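Local coordinates for protein probable transcriptional regulator, AsnC family (Thermus thermophilus, PDB 2DJW) that is of unknown function but, as a stand-alone RAM-domain protein of the AsnC family, may take part in transcriptional regulation, at residues E20-L25 against A29-V34; V6-R11 against Q58-L63. All coordinates share one frame; numbering follows the deposited sequence.

Interaction 1: E20-L25 against A29-V34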
ATOM      1  N   GLU A  20     -14.314  25.715   1.798  1.00 39.66           N
ATOM      2  CA  GLU A  20     -15.031  26.867   2.363  1.00 40.13           C
ATOM      3  C   GLU A  20     -15.926  26.544   3.548  1.00 39.87           C
ATOM      4  O   GLU A  20     -15.977  27.316   4.502  1.00 40.02           O
ATOM      5  CB  GLU A  20     -15.854  27.553   1.266  1.00 40.78           C
ATOM      6  CG  GLU A  20     -14.983  28.101   0.157  1.00 41.00           C
ATOM      7  CD  GLU A  20     -15.783  28.653  -0.986  1.00 40.25           C
ATOM      8  OE1 GLU A  20     -16.927  28.202  -1.204  1.00 41.60           O
ATOM      9  OE2 GLU A  20     -15.259  29.542  -1.673  1.00 37.10           O
ATOM     10  N   ALA A  21     -16.625  25.412   3.477  1.00 39.95           N
ATOM     11  CA  ALA A  21     -17.414  24.899   4.601  1.00 40.21           C
ATOM     12  C   ALA A  21     -16.587  24.549   5.848  1.00 40.54           C
ATOM     13  O   ALA A  21     -17.021  24.840   6.957  1.00 40.22           O
ATOM     14  CB  ALA A  21     -18.231  23.692   4.160  1.00 40.70           C
ATOM     15  N   ILE A  22     -15.415  23.914   5.660  1.00 40.94           N
ATOM     16  CA  ILE A  22     -14.529  23.516   6.781  1.00 40.88           C
ATOM     17  C   ILE A  22     -13.960  24.772   7.436  1.00 41.13           C
ATOM     18  O   ILE A  22     -13.792  24.826   8.645  1.00 41.10           O
ATOM     19  CB  ILE A  22     -13.340  22.585   6.332  1.00 41.21           C
ATOM     20  CG1 ILE A  22     -13.806  21.365   5.522  1.00 40.63           C
ATOM     21  CG2 ILE A  22     -12.480  22.136   7.520  1.00 41.10           C
ATOM     22  CD1 ILE A  22     -14.890  20.600   6.142  1.00 43.67           C
ATOM     23  N   ALA A  23     -13.674  25.784   6.626  1.00 41.43           N
ATOM     24  CA  ALA A  23     -13.258  27.081   7.138  1.00 42.33           C
ATOM     25  C   ALA A  23     -14.291  27.733   8.075  1.00 42.94           C
ATOM     26  O   ALA A  23     -13.932  28.604   8.863  1.00 43.03           O
ATOM     27  CB  ALA A  23     -12.926  28.016   5.983  1.00 42.09           C
ATOM     28  N   GLU A  24     -15.556  27.319   7.988  1.00 43.94           N
ATOM     29  CA  GLU A  24     -16.621  27.903   8.831  1.00 45.08           C
ATOM     30  C   GLU A  24     -16.678  27.368  10.260  1.00 45.34           C
ATOM     31  O   GLU A  24     -17.029  28.114  11.188  1.00 45.50           O
ATOM     32  CB  GLU A  24     -18.006  27.781   8.176  1.00 45.51           C
ATOM     33  CG  GLU A  24     -18.271  28.726   6.975  1.00 47.34           C
ATOM     34  CD  GLU A  24     -17.285  29.910   6.868  1.00 50.06           C
ATOM     35  OE1 GLU A  24     -17.047  30.611   7.878  1.00 50.50           O
ATOM     36  OE2 GLU A  24     -16.745  30.136   5.755  1.00 52.54           O
ATOM     37  N   LEU A  25     -16.334  26.088  10.426  1.00 45.36           N
ATOM     38  CA  LEU A  25     -16.281  25.419  11.737  1.00 45.39           C
ATOM     39  C   LEU A  25     -15.370  26.147  12.728  1.00 45.58           C
ATOM     40  O   LEU A  25     -14.198  26.392  12.430  1.00 45.59           O
ATOM     41  CB  LEU A  25     -15.804  23.969  11.605  1.00 44.88           C
ATOM     42  CG  LEU A  25     -16.387  23.081  10.517  1.00 44.10           C
ATOM     43  CD1 LEU A  25     -15.672  21.729  10.505  1.00 40.88           C
ATOM     44  CD2 LEU A  25     -17.895  22.944  10.702  1.00 43.64           C
ATOM     45  N   ALA A  29      -8.575  26.769  12.522  1.00 43.39           N
ATOM     46  CA  ALA A  29      -7.775  27.999  12.476  1.00 42.44           C
ATOM     47  C   ALA A  29      -7.247  28.325  11.079  1.00 41.77           C
ATOM     48  O   ALA A  29      -7.009  29.502  10.743  1.00 42.23           O
ATOM     49  CB  ALA A  29      -6.620  27.922  13.465  1.00 42.50           C
ATOM     50  N   GLU A  30      -7.035  27.284  10.282  1.00 40.20           N
ATOM     51  CA  GLU A  30      -6.470  27.411   8.940  1.00 39.00           C
ATOM     52  C   GLU A  30      -6.930  26.186   8.181  1.00 37.45           C
ATOM     53  O   GLU A  30      -6.995  25.122   8.748  1.00 37.18           O
ATOM     54  CB  GLU A  30      -4.930  27.456   8.975  1.00 39.19           C
ATOM     55  CG  GLU A  30      -4.316  28.706   9.632  1.00 39.73           C
ATOM     56  CD  GLU A  30      -2.803  28.633   9.802  1.00 40.38           C
ATOM     57  OE1 GLU A  30      -2.106  28.173   8.857  1.00 40.17           O
ATOM     58  OE2 GLU A  30      -2.311  29.063  10.884  1.00 41.21           O
ATOM     59  N   VAL A  31      -7.320  26.354   6.923  1.00 36.68           N
ATOM     60  CA  VAL A  31      -7.582  25.218   6.048  1.00 35.79           C
ATOM     61  C   VAL A  31      -7.101  25.534   4.640  1.00 35.83           C
ATOM     62  O   VAL A  31      -7.194  26.670   4.181  1.00 36.43           O
ATOM     63  CB  VAL A  31      -9.053  24.719   6.117  1.00 36.07           C
ATOM     64  CG1 VAL A  31     -10.036  25.845   5.918  1.00 34.14           C
ATOM     65  CG2 VAL A  31      -9.294  23.523   5.143  1.00 36.45           C
ATOM     66  N   TYR A  32      -6.535  24.538   3.972  1.00 35.59           N
ATOM     67  CA  TYR A  32      -5.850  24.767   2.727  1.00 35.21           C
ATOM     68  C   TYR A  32      -6.109  23.667   1.751  1.00 35.15           C
ATOM     69  O   TYR A  32      -6.337  22.522   2.130  1.00 35.41           O
ATOM     70  CB  TYR A  32      -4.330  24.823   2.931  1.00 35.39           C
ATOM     71  CG  TYR A  32      -3.849  25.885   3.865  1.00 35.08           C
ATOM     72  CD1 TYR A  32      -3.588  27.168   3.412  1.00 34.80           C
ATOM     73  CD2 TYR A  32      -3.643  25.601   5.208  1.00 36.10           C
ATOM     74  CE1 TYR A  32      -3.149  28.160   4.285  1.00 35.24           C
ATOM     75  CE2 TYR A  32      -3.208  26.575   6.091  1.00 36.74           C
ATOM     76  CZ  TYR A  32      -2.958  27.851   5.620  1.00 36.75           C
ATOM     77  OH  TYR A  32      -2.522  28.816   6.495  1.00 37.00           O
ATOM     78  N   SER A  33      -6.069  24.054   0.481  1.00 35.01           N
ATOM     79  CA  SER A  33      -5.806  23.169  -0.615  1.00 34.70           C
ATOM     80  C   SER A  33      -4.317  22.921  -0.651  1.00 33.91           C
ATOM     81  O   SER A  33      -3.512  23.881  -0.647  1.00 33.41           O
ATOM     82  CB  SER A  33      -6.241  23.831  -1.921  1.00 34.69           C
ATOM     83  OG  SER A  33      -7.579  23.483  -2.174  1.00 37.28           O
ATOM     84  N   VAL A  34      -3.956  21.640  -0.682  1.00 33.31           N
ATOM     85  CA  VAL A  34      -2.554  21.217  -0.652  1.00 33.06           C
ATOM     86  C   VAL A  34      -2.203  20.229  -1.761  1.00 33.13           C
ATOM     87  O   VAL A  34      -3.076  19.534  -2.295  1.00 33.12           O
ATOM     88  CB  VAL A  34      -2.156  20.543   0.720  1.00 33.09           C
ATOM     89  CG1 VAL A  34      -2.106  21.546   1.822  1.00 31.76           C
ATOM     90  CG2 VAL A  34      -3.106  19.366   1.067  1.00 31.64           C
TER
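Ala-23, at the exit of helix 15-22, and Val-31, in strand 28-34, mark the closest approach of the two backbones, with 6.1 Å between the Ala-23 CA and Val-31 CA atoms. Val-31 fills this gap with two methyl groups, each finding a different partner. Its chi1 of 51° turns CG1 to face Ala-23, with 3.6 Å from Val-31 CG1 to Ala-23 CB. Val-31 CG1 also lies 3.7 Å from Ala-23 CA. CG2 of Val-31 takes the other branch and meets Ile-22 CG2 at a looser 4.2 Å. The longer arm of Ile-22 leads away from Val-31 to Ile-60 and Leu-63, and the residue also packs on Ala-42 of strand 40-46. Alanine suits the near point because a single methyl lets helix and strand come this close, while beta-branched valine suits a strand. Helix 15-22 links strand 2-10 to strand 28-34, so this contact packs the first helix of the ferredoxin-like RAM domain on its sheet. Ala-29 and Glu-30 both face Leu-43 in a classic beta bulge. Glu-30, whose side chain turns away from the helix, forms a salt bridge with Arg-45 of a second subunit, and Tyr-32 to Val-34 pair with a strand of that subunit, carrying the sheet across the interface. The helix-strand contact is wholly apolar, consistent with cohesion from buried methyl groups, with shape rather than directed bonds setting the fit.

Interaction 2: V6-R11 against Q58-L63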
ATOM      1  N   VAL A   6      -6.042  17.777  10.305  1.00 34.26           N
ATOM      2  CA  VAL A   6      -7.063  16.921   9.671  1.00 34.22           C
ATOM      3  C   VAL A   6      -6.873  16.877   8.160  1.00 34.53           C
ATOM      4  O   VAL A   6      -6.944  17.891   7.463  1.00 34.17           O
ATOM      5  CB  VAL A   6      -8.535  17.264  10.055  1.00 34.02           C
ATOM      6  CG1 VAL A   6      -9.459  16.165   9.596  1.00 32.88           C
ATOM      7  CG2 VAL A   6      -8.676  17.450  11.565  1.00 34.13           C
ATOM      8  N   LEU A   7      -6.585  15.679   7.680  1.00 34.57           N
ATOM      9  CA  LEU A   7      -6.342  15.452   6.280  1.00 34.81           C
ATOM     10  C   LEU A   7      -7.671  15.007   5.623  1.00 35.17           C
ATOM     11  O   LEU A   7      -8.247  13.989   5.992  1.00 32.87           O
ATOM     12  CB  LEU A   7      -5.249  14.382   6.139  1.00 34.98           C
ATOM     13  CG  LEU A   7      -3.726  14.690   6.228  1.00 36.59           C
ATOM     14  CD1 LEU A   7      -3.291  15.695   7.306  1.00 34.42           C
ATOM     15  CD2 LEU A   7      -2.928  13.381   6.361  1.00 34.98           C
ATOM     16  N   ILE A   8      -8.136  15.800   4.653  1.00 36.20           N
ATOM     17  CA  ILE A   8      -9.430  15.574   3.984  1.00 37.30           C
ATOM     18  C   ILE A   8      -9.238  15.257   2.495  1.00 38.46           C
ATOM     19  O   ILE A   8      -8.674  16.067   1.747  1.00 38.72           O
ATOM     20  CB  ILE A   8     -10.365  16.794   4.152  1.00 36.58           C
ATOM     21  CG1 ILE A   8     -10.358  17.308   5.589  1.00 35.72           C
ATOM     22  CG2 ILE A   8     -11.790  16.510   3.694  1.00 38.22           C
ATOM     23  CD1 ILE A   8      -9.719  18.686   5.703  1.00 33.41           C
ATOM     24  N   ARG A   9      -9.662  14.062   2.089  1.00 39.81           N
ATOM     25  CA  ARG A   9      -9.771  13.713   0.677  1.00 41.97           C
ATOM     26  C   ARG A   9     -11.232  13.855   0.212  1.00 42.58           C
ATOM     27  O   ARG A   9     -12.095  13.022   0.546  1.00 42.07           O
ATOM     28  CB  ARG A   9      -9.273  12.287   0.410  1.00 42.16           C
ATOM     29  CG  ARG A   9      -9.659  11.730  -0.980  1.00 42.57           C
ATOM     30  CD  ARG A   9      -9.103  10.346  -1.203  1.00 43.88           C
ATOM     31  NE  ARG A   9      -7.669  10.341  -0.896  1.00 49.04           N
ATOM     32  CZ  ARG A   9      -7.083   9.637   0.075  1.00 47.13           C
ATOM     33  NH1 ARG A   9      -7.786   8.808   0.847  1.00 47.32           N
ATOM     34  NH2 ARG A   9      -5.776   9.753   0.249  1.00 46.04           N
ATOM     35  N   PRO A  10     -11.525  14.937  -0.529  1.00 43.44           N
ATOM     36  CA  PRO A  10     -12.870  15.129  -1.074  1.00 43.25           C
ATOM     37  C   PRO A  10     -13.029  14.498  -2.450  1.00 43.40           C
ATOM     38  O   PRO A  10     -12.021  14.211  -3.126  1.00 43.12           O
ATOM     39  CB  PRO A  10     -12.951  16.641  -1.211  1.00 42.91           C
ATOM     40  CG  PRO A  10     -11.560  17.046  -1.570  1.00 43.07           C
ATOM     41  CD  PRO A  10     -10.630  16.056  -0.893  1.00 43.69           C
ATOM     42  N   ARG A  11     -14.285  14.298  -2.862  1.00 44.10           N
ATOM     43  CA  ARG A  11     -14.618  14.179  -4.296  1.00 44.79           C
ATOM     44  C   ARG A  11     -14.021  15.403  -4.993  1.00 44.93           C
ATOM     45  O   ARG A  11     -14.092  16.524  -4.463  1.00 44.82           O
ATOM     46  CB  ARG A  11     -16.139  14.134  -4.512  1.00 44.92           C
ATOM     47  CG  ARG A  11     -16.568  13.712  -5.940  1.00 45.69           C
ATOM     48  CD  ARG A  11     -18.005  14.128  -6.277  1.00 45.22           C
ATOM     49  NE  ARG A  11     -18.954  13.528  -5.351  1.00 47.98           N
ATOM     50  CZ  ARG A  11     -19.897  14.187  -4.683  1.00 48.79           C
ATOM     51  NH1 ARG A  11     -20.064  15.494  -4.849  1.00 48.62           N
ATOM     52  NH2 ARG A  11     -20.687  13.524  -3.843  1.00 49.14           N
ATOM     53  N   GLN A  58     -19.135  15.132  13.360  1.00 48.44           N
ATOM     54  CA  GLN A  58     -20.373  15.889  13.186  1.00 49.08           C
ATOM     55  C   GLN A  58     -20.155  17.029  12.214  1.00 49.04           C
ATOM     56  O   GLN A  58     -21.110  17.562  11.656  1.00 49.70           O
ATOM     57  CB  GLN A  58     -20.910  16.452  14.519  1.00 48.98           C
ATOM     58  CG  GLN A  58     -20.836  15.539  15.760  1.00 49.66           C
ATOM     59  CD  GLN A  58     -21.639  14.236  15.667  1.00 51.98           C
ATOM     60  OE1 GLN A  58     -21.400  13.303  16.442  1.00 52.25           O
ATOM     61  NE2 GLN A  58     -22.592  14.167  14.729  1.00 53.29           N
ATOM     62  N   GLY A  59     -18.893  17.398  12.011  1.00 49.05           N
ATOM     63  CA  GLY A  59     -18.537  18.632  11.299  1.00 48.11           C
ATOM     64  C   GLY A  59     -18.054  18.414   9.881  1.00 47.65           C
ATOM     65  O   GLY A  59     -18.654  18.920   8.950  1.00 47.97           O
ATOM     66  N   ILE A  60     -16.964  17.673   9.711  1.00 47.14           N
ATOM     67  CA  ILE A  60     -16.435  17.394   8.370  1.00 46.42           C
ATOM     68  C   ILE A  60     -17.181  16.228   7.723  1.00 46.91           C
ATOM     69  O   ILE A  60     -17.558  16.294   6.540  1.00 46.68           O
ATOM     70  CB  ILE A  60     -14.878  17.123   8.372  1.00 45.77           C
ATOM     71  CG1 ILE A  60     -14.106  18.398   8.707  1.00 45.80           C
ATOM     72  CG2 ILE A  60     -14.412  16.544   7.041  1.00 43.43           C
ATOM     73  CD1 ILE A  60     -12.631  18.217   8.994  1.00 45.85           C
ATOM     74  N   LEU A  61     -17.378  15.155   8.483  1.00 47.90           N
ATOM     75  CA  LEU A  61     -17.884  13.903   7.895  1.00 49.17           C
ATOM     76  C   LEU A  61     -19.400  13.925   7.672  1.00 50.04           C
ATOM     77  O   LEU A  61     -19.956  13.029   7.012  1.00 49.72           O
ATOM     78  CB  LEU A  61     -17.461  12.673   8.710  1.00 48.81           C
ATOM     79  CG  LEU A  61     -15.979  12.300   8.846  1.00 48.96           C
ATOM     80  CD1 LEU A  61     -15.824  11.219   9.916  1.00 47.19           C
ATOM     81  CD2 LEU A  61     -15.349  11.850   7.527  1.00 48.27           C
ATOM     82  N   SER A  62     -20.052  14.957   8.206  1.00 50.91           N
ATOM     83  CA  SER A  62     -21.472  15.190   7.967  1.00 52.34           C
ATOM     84  C   SER A  62     -21.645  16.084   6.751  1.00 52.90           C
ATOM     85  O   SER A  62     -22.746  16.617   6.500  1.00 53.28           O
ATOM     86  CB  SER A  62     -22.119  15.866   9.172  1.00 52.42           C
ATOM     87  OG  SER A  62     -21.906  17.270   9.118  1.00 53.24           O
ATOM     88  N   LEU A  63     -20.552  16.287   6.015  1.00 52.95           N
ATOM     89  CA  LEU A  63     -20.617  17.111   4.820  1.00 52.23           C
ATOM     90  C   LEU A  63     -20.634  16.248   3.599  1.00 52.03           C
ATOM     91  O   LEU A  63     -19.985  15.195   3.549  1.00 51.97           O
ATOM     92  CB  LEU A  63     -19.491  18.144   4.750  1.00 52.15           C
ATOM     93  CG  LEU A  63     -19.401  19.239   5.823  1.00 51.29           C
ATOM     94  CD1 LEU A  63     -18.253  20.181   5.473  1.00 50.49           C
ATOM     95  CD2 LEU A  63     -20.700  20.032   5.995  1.00 52.21           C
TER
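Ile-60, near the end of helix 52-60, points its side chain at Val-6 and Ile-8 of strand 2-10, and the three apolar groups close up between helix and sheet. Its CB stands back at the helix and only sets the direction of the two branches. The short branch, CG2, hangs on the Ile-8 side, with Ile-60 CG2 4.3 Å from Ile-8 CG2. The long branch begins at CG1, placed beside the backbone N by a chi1 of -69°, where it borders the helix 15-22 side of the core. From there the chain runs extended (chi2 169°) and carries CD1 out to the strand. This terminal methyl touches both strand residues: Ile-60 CD1 is 3.8 Å from Val-6 CG1 and a looser 4.2 Å from Ile-8 CG1. The Val-6 and Ile-60 side chains run alongside one another, pointing opposite ways, whereas Ile-8 and Ile-60 meet tip to tip. The setting is the ferredoxin-like alpha/beta fold of the RAM domain: helix 52-60 belongs to the crossover from strand 40-46 to strand 66-77, and strand 2-10 lies between those two in the sheet. Residues two apart on a strand present the same face, so Val-6 and Ile-8 can serve one helix residue together, and isoleucine is long enough to reach both. Ile-60 to Leu-63 form a type I turn, in which Leu-63 N bonds to Ile-60 O at 3.0 Å. Ser-62 ties back as well: its OG donates to Gln-58 O over 2.7 Å, from above the carbonyl plane, with a C=O...O angle of 128°. At the far end of the strand segment, Arg-11 forms a salt bridge with Glu-64, just past the turn.

The centres of the two interactions lie about 10 Å apart on the same four-stranded antiparallel sheet, interaction 1 toward strand 28-34, the outermost within this chain, and interaction 2 over strand 2-10. Along the chain, strand 2-10 comes first, then helix 15-22 and strand 28-34, and last helix 52-60, so interaction 1 is nested inside the loop that interaction 2 closes. The two helices meet through Ile-22, whose CD1 is 3.5 Å from Ile-60 CG1; the same Ile-22 CD1 is 3.5 Å from Leu-63 CD1. The result is one continuous apolar layer between helices and sheet, within the Lrp/AsnC ligand-binding domain.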